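Local coordinates for esterase (uncultured bacterium FLS12, PDB 4RGY), which hydrolyses ester bonds as a low-temperature-active alkaline esterase from a marine-sediment metagenome, and belongs to the alpha/beta-hydrolase clan, at residues 210-213 with 218-221; 237-242 with 254-259. All coordinates share one frame; numbering follows the deposited sequence.

Interaction 1: residues 210-213 with 218-221; sequences QCCG and LYED
Tyr-219 meets Cys-212 and Gly-213 where strand 207-213 faces the first turn of the helix that follows it, a small example of how a strand-helix connection is packed by apolar atoms and a backbone carbonyl. CB of Tyr-219 lies 3.8 Å from the carbonyl O of Gly-213. With CG anti to the backbone N (chi1 179°), the ring passes beside that same oxygen, CG at 4.0 Å and CD1 at 3.7 Å from Gly-213 O, which sits oblique to the ring. CD1 of Tyr-219 also has Cys-212 SG as a neighbour, at 4.3 Å; the sulfur lies at the ring edge, near its plane. At the far end, OH leaves the two segments and hydrogen-bonds to OE1 of Glu-240 on the next strand, which helps to hold the phenol in that direction. The contact belongs to a beta-alpha-beta unit, strand 207-213, helix 219-232 and strand 236-241, within the alpha/beta-hydrolase fold, and the single tyrosine reaches from the start of the helix to the second strand of that unit. Cys-212 contributes the other side chain. Its SG, anti to the backbone N (chi1 -167°), extends over the main chain at the helix start, 3.8 Å from Tyr-219 CA and 4.3 Å from Leu-218 C. Leu-218 holds the N-cap position; its N is hydrogen-bonded to OD1 of Asp-216 and its side chain touches His-245, two residues whose geometry is consistent with the acid and the base of a catalytic triad, as in other alpha/beta hydrolases. Further along, Gln-210 NE2 reaches the carbonyl of Asn-222, adding a polar tie from strand to helix beside the van der Waals packing of Cys-212.

Interaction 2: residues 237-242 with 254-259; sequences MYEESP and IQRVLA
Glu-239 and Arg-256 illustrate the side-on salt bridge: the carboxylate faces the guanidinium edge that carries NE and NH2, each nitrogen taking one oxygen, with the two planes turned 33° apart. NE of Arg-256 donates to Glu-239 OE1 at 2.8 Å, and NH2 of Arg-256 to Glu-239 OE2 at 2.7 Å in a nearly straight bond (162°). Both oxygens are met on their syn side and lie close to the guanidinium plane, whereas the nitrogens stand somewhat out of the carboxylate plane. The arginine chain bends at chi3 (59°), bringing its NE edge round to the acid and setting CD of Arg-256 3.6 Å from Glu-239 OE1. In this alpha/beta-hydrolase sheet, strand 236-241 is the outermost strand of the chain at its end of the sheet, and alternate side chains serve opposite faces: Glu-239 points to helix 247-260, while Tyr-238 and Glu-240 meet residues of helix 219-232. A glutamine in place of Glu-239 would probably leave the guanidinium without its counter-charge and weaken the paired grip between strand and helix. OE1 has a second partner, the hydroxyl of Tyr-209 on the neighbouring strand 207-213.

How the interactions relate
Interactions 1 and 2 follow each other along the chain, the first closing before the second opens, and their centres are about 12 Å apart. They share one end of the same sheet: strands 207-213 and 236-241 are parallel neighbours, joined through helix 219-232, and Gln-210 N lies 2.9 Å from Met-237 O in a probable backbone hydrogen bond. Interaction 1 fastens the first strand to its following helix on one face; interaction 2 joins the second strand to helix 247-260 on the other. The two strands at this end of the sheet are tied to helices on its two faces, and the loops after these strands carry the acid and histidine of a probable catalytic triad.

Interaction 1: residues 210-213 with 218-221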
loop_
_atom_site.group_PDB
_atom_site.type_symbol
_atom_site.label_atom_id
_atom_site.label_comp_id
_atom_site.label_asym_id
_atom_site.label_seq_id
_atom_site.Cartn_x
_atom_site.Cartn_y
_atom_site.Cartn_z
ATOM N N GLN A 210 -25.305 -14.180 -15.584
ATOM C CA GLN A 210 -24.239 -14.565 -16.493
ATOM C C GLN A 210 -24.165 -13.588 -17.646
ATOM O O GLN A 210 -25.182 -13.317 -18.287
ATOM C CB GLN A 210 -24.508 -15.962 -17.056
ATOM C CG GLN A 210 -23.517 -16.395 -18.126
ATOM C CD GLN A 210 -23.932 -17.657 -18.878
ATOM O OE1 GLN A 210 -25.055 -18.152 -18.739
ATOM N NE2 GLN A 210 -23.020 -18.178 -19.679
ATOM N N CYS A 211 -22.976 -13.063 -17.940
ATOM C CA CYS A 211 -22.800 -12.297 -19.170
ATOM C C CYS A 211 -21.505 -12.662 -19.878
ATOM O O CYS A 211 -20.595 -13.229 -19.275
ATOM C CB CYS A 211 -22.874 -10.782 -18.914
ATOM S SG CYS A 211 -21.374 -10.048 -18.158
ATOM N N CYS A 212 -21.414 -12.317 -21.154
ATOM C CA CYS A 212 -20.170 -12.501 -21.902
ATOM C C CYS A 212 -20.143 -11.622 -23.144
ATOM O O CYS A 212 -21.180 -11.412 -23.787
ATOM C CB CYS A 212 -19.996 -13.972 -22.302
ATOM S SG CYS A 212 -18.348 -14.376 -22.907
ATOM N N GLY A 213 -18.962 -11.101 -23.476
ATOM C CA GLY A 213 -18.772 -10.396 -24.736
ATOM C C GLY A 213 -18.776 -11.385 -25.892
ATOM O O GLY A 213 -18.198 -12.469 -25.787
ATOM N N LEU A 218 -14.041 -17.146 -24.667
ATOM C CA LEU A 218 -14.888 -17.983 -23.820
ATOM C C LEU A 218 -16.367 -17.910 -24.200
ATOM O O LEU A 218 -17.213 -18.486 -23.508
ATOM C CB LEU A 218 -14.720 -17.583 -22.348
ATOM C CG LEU A 218 -13.347 -17.892 -21.754
ATOM C CD1 LEU A 218 -13.180 -17.221 -20.391
ATOM C CD2 LEU A 218 -13.144 -19.398 -21.657
ATOM N N TYR A 219 -16.686 -17.225 -25.295
ATOM C CA TYR A 219 -18.091 -17.034 -25.654
ATOM C C TYR A 219 -18.822 -18.357 -25.890
ATOM O O TYR A 219 -19.927 -18.557 -25.380
ATOM C CB TYR A 219 -18.236 -16.126 -26.875
ATOM C CG TYR A 219 -19.678 -15.921 -27.285
ATOM C CD1 TYR A 219 -20.562 -15.243 -26.461
ATOM C CD2 TYR A 219 -20.162 -16.429 -28.485
ATOM C CE1 TYR A 219 -21.879 -15.058 -26.819
ATOM C CE2 TYR A 219 -21.482 -16.237 -28.860
ATOM C CZ TYR A 219 -22.335 -15.559 -28.019
ATOM O OH TYR A 219 -23.654 -15.365 -28.365
ATOM N N GLU A 220 -18.212 -19.257 -26.655
ATOM C CA GLU A 220 -18.849 -20.534 -26.968
ATOM C C GLU A 220 -19.151 -21.339 -25.707
ATOM O O GLU A 220 -20.247 -21.896 -25.577
ATOM C CB GLU A 220 -18.005 -21.347 -27.960
ATOM C CG GLU A 220 -17.976 -20.768 -29.372
ATOM C CD GLU A 220 -17.335 -19.382 -29.442
ATOM O OE1 GLU A 220 -16.353 -19.126 -28.704
ATOM O OE2 GLU A 220 -17.828 -18.543 -30.229
ATOM N N ASP A 221 -18.195 -21.389 -24.778
ATOM C CA ASP A 221 -18.407 -22.056 -23.493
ATOM C C ASP A 221 -19.566 -21.411 -22.749
ATOM O O ASP A 221 -20.365 -22.098 -22.104
ATOM C CB ASP A 221 -17.158 -21.979 -22.608
ATOM C CG ASP A 221 -16.048 -22.910 -23.050
ATOM O OD1 ASP A 221 -16.290 -23.787 -23.899
ATOM O OD2 ASP A 221 -14.920 -22.767 -22.525
#

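Interaction 2: residues 237-242 with 254-259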
loop_
_atom_site.group_PDB
_atom_site.type_symbol
_atom_site.label_atom_id
_atom_site.label_comp_id
_atom_site.label_asym_id
_atom_site.label_seq_id
_atom_site.Cartn_x
_atom_site.Cartn_y
_atom_site.Cartn_z
ATOM N N MET A 237 -30.336 -14.374 -15.202
ATOM C CA MET A 237 -30.288 -13.213 -16.063
ATOM C C MET A 237 -29.076 -13.426 -16.949
ATOM O O MET A 237 -27.953 -13.538 -16.443
ATOM C CB MET A 237 -30.144 -11.924 -15.247
ATOM C CG MET A 237 -29.781 -10.708 -16.076
ATOM S SD MET A 237 -31.057 -10.245 -17.258
ATOM C CE MET A 237 -32.455 -10.017 -16.166
ATOM N N TYR A 238 -29.299 -13.534 -18.254
ATOM C CA TYR A 238 -28.214 -13.693 -19.219
ATOM C C TYR A 238 -28.118 -12.459 -20.100
ATOM O O TYR A 238 -29.128 -12.002 -20.641
ATOM C CB TYR A 238 -28.411 -14.934 -20.116
ATOM C CG TYR A 238 -27.337 -15.034 -21.182
ATOM C CD1 TYR A 238 -26.110 -15.623 -20.898
ATOM C CD2 TYR A 238 -27.531 -14.500 -22.459
ATOM C CE1 TYR A 238 -25.113 -15.698 -21.856
ATOM C CE2 TYR A 238 -26.525 -14.564 -23.427
ATOM C CZ TYR A 238 -25.322 -15.164 -23.112
ATOM O OH TYR A 238 -24.304 -15.255 -24.045
ATOM N N GLU A 239 -26.910 -11.928 -20.269
ATOM C CA GLU A 239 -26.698 -10.771 -21.130
ATOM C C GLU A 239 -25.481 -10.988 -22.000
ATOM O O GLU A 239 -24.491 -11.565 -21.556
ATOM C CB GLU A 239 -26.498 -9.504 -20.287
ATOM C CG GLU A 239 -27.645 -9.175 -19.355
ATOM C CD GLU A 239 -27.567 -7.767 -18.779
ATOM O OE1 GLU A 239 -26.462 -7.287 -18.447
ATOM O OE2 GLU A 239 -28.636 -7.139 -18.658
ATOM N N GLU A 240 -25.543 -10.511 -23.234
ATOM C CA GLU A 240 -24.390 -10.552 -24.114
ATOM C C GLU A 240 -24.427 -9.303 -24.977
ATOM O O GLU A 240 -25.493 -8.713 -25.178
ATOM C CB GLU A 240 -24.400 -11.813 -24.982
ATOM C CG GLU A 240 -25.523 -11.843 -26.007
ATOM C CD GLU A 240 -25.465 -13.069 -26.904
ATOM O OE1 GLU A 240 -24.992 -14.132 -26.457
ATOM O OE2 GLU A 240 -25.895 -12.961 -28.073
ATOM N N SER A 241 -23.263 -8.902 -25.477
ATOM C CA SER A 241 -23.120 -7.698 -26.291
ATOM C C SER A 241 -21.692 -7.711 -26.823
ATOM O O SER A 241 -20.889 -8.525 -26.381
ATOM C CB SER A 241 -23.397 -6.440 -25.458
ATOM O OG SER A 241 -22.515 -6.337 -24.353
ATOM N N PRO A 242 -21.367 -6.829 -27.786
ATOM C CA PRO A 242 -19.995 -6.845 -28.305
ATOM C C PRO A 242 -18.943 -6.656 -27.218
ATOM O O PRO A 242 -19.111 -5.825 -26.322
ATOM C CB PRO A 242 -19.983 -5.652 -29.262
ATOM C CG PRO A 242 -21.386 -5.572 -29.746
ATOM C CD PRO A 242 -22.226 -5.909 -28.553
ATOM N N ILE A 254 -20.035 -4.535 -14.739
ATOM C CA ILE A 254 -20.154 -4.620 -13.282
ATOM C C ILE A 254 -21.198 -3.632 -12.748
ATOM O O ILE A 254 -21.850 -3.892 -11.733
ATOM C CB ILE A 254 -18.789 -4.477 -12.557
ATOM C CG1 ILE A 254 -18.872 -5.022 -11.126
ATOM C CG2 ILE A 254 -18.312 -3.032 -12.547
ATOM C CD1 ILE A 254 -19.213 -6.509 -11.041
ATOM N N GLN A 255 -21.392 -2.520 -13.459
ATOM C CA GLN A 255 -22.454 -1.570 -13.104
ATOM C C GLN A 255 -23.842 -2.202 -13.237
ATOM O O GLN A 255 -24.719 -1.972 -12.402
ATOM C CB GLN A 255 -22.355 -0.312 -13.964
ATOM C CG GLN A 255 -21.078 0.480 -13.710
ATOM C CD GLN A 255 -20.902 1.583 -14.715
ATOM O OE1 GLN A 255 -21.622 2.584 -14.680
ATOM N NE2 GLN A 255 -19.957 1.409 -15.631
ATOM N N ARG A 256 -24.026 -3.024 -14.268
ATOM C CA ARG A 256 -25.297 -3.713 -14.468
ATOM C C ARG A 256 -25.487 -4.779 -13.397
ATOM O O ARG A 256 -26.579 -4.944 -12.857
ATOM C CB ARG A 256 -25.356 -4.320 -15.865
ATOM C CG ARG A 256 -25.190 -3.283 -16.974
ATOM C CD ARG A 256 -25.383 -3.906 -18.346
ATOM N NE ARG A 256 -26.709 -4.500 -18.479
ATOM C CZ ARG A 256 -27.803 -3.830 -18.833
ATOM N NH1 ARG A 256 -27.737 -2.524 -19.085
ATOM N NH2 ARG A 256 -28.966 -4.458 -18.927
ATOM N N VAL A 257 -24.417 -5.488 -13.059
ATOM C CA VAL A 257 -24.498 -6.472 -11.991
ATOM C C VAL A 257 -24.872 -5.808 -10.666
ATOM O O VAL A 257 -25.713 -6.321 -9.927
ATOM C CB VAL A 257 -23.185 -7.255 -11.842
ATOM C CG1 VAL A 257 -23.180 -8.062 -10.547
ATOM C CG2 VAL A 257 -22.983 -8.172 -13.050
ATOM N N LEU A 258 -24.255 -4.665 -10.366
ATOM C CA LEU A 258 -24.560 -3.951 -9.131
ATOM C C LEU A 258 -26.041 -3.558 -9.044
ATOM O O LEU A 258 -26.657 -3.702 -7.995
ATOM C CB LEU A 258 -23.657 -2.725 -8.972
ATOM C CG LEU A 258 -22.181 -3.012 -8.662
ATOM C CD1 LEU A 258 -21.381 -1.733 -8.772
ATOM C CD2 LEU A 258 -22.004 -3.634 -7.283
ATOM N N ALA A 259 -26.607 -3.083 -10.149
ATOM C CA ALA A 259 -28.017 -2.687 -10.172
ATOM C C ALA A 259 -28.946 -3.877 -9.985
ATOM O O ALA A 259 -30.070 -3.739 -9.487
ATOM C CB ALA A 259 -28.342 -1.967 -11.472
#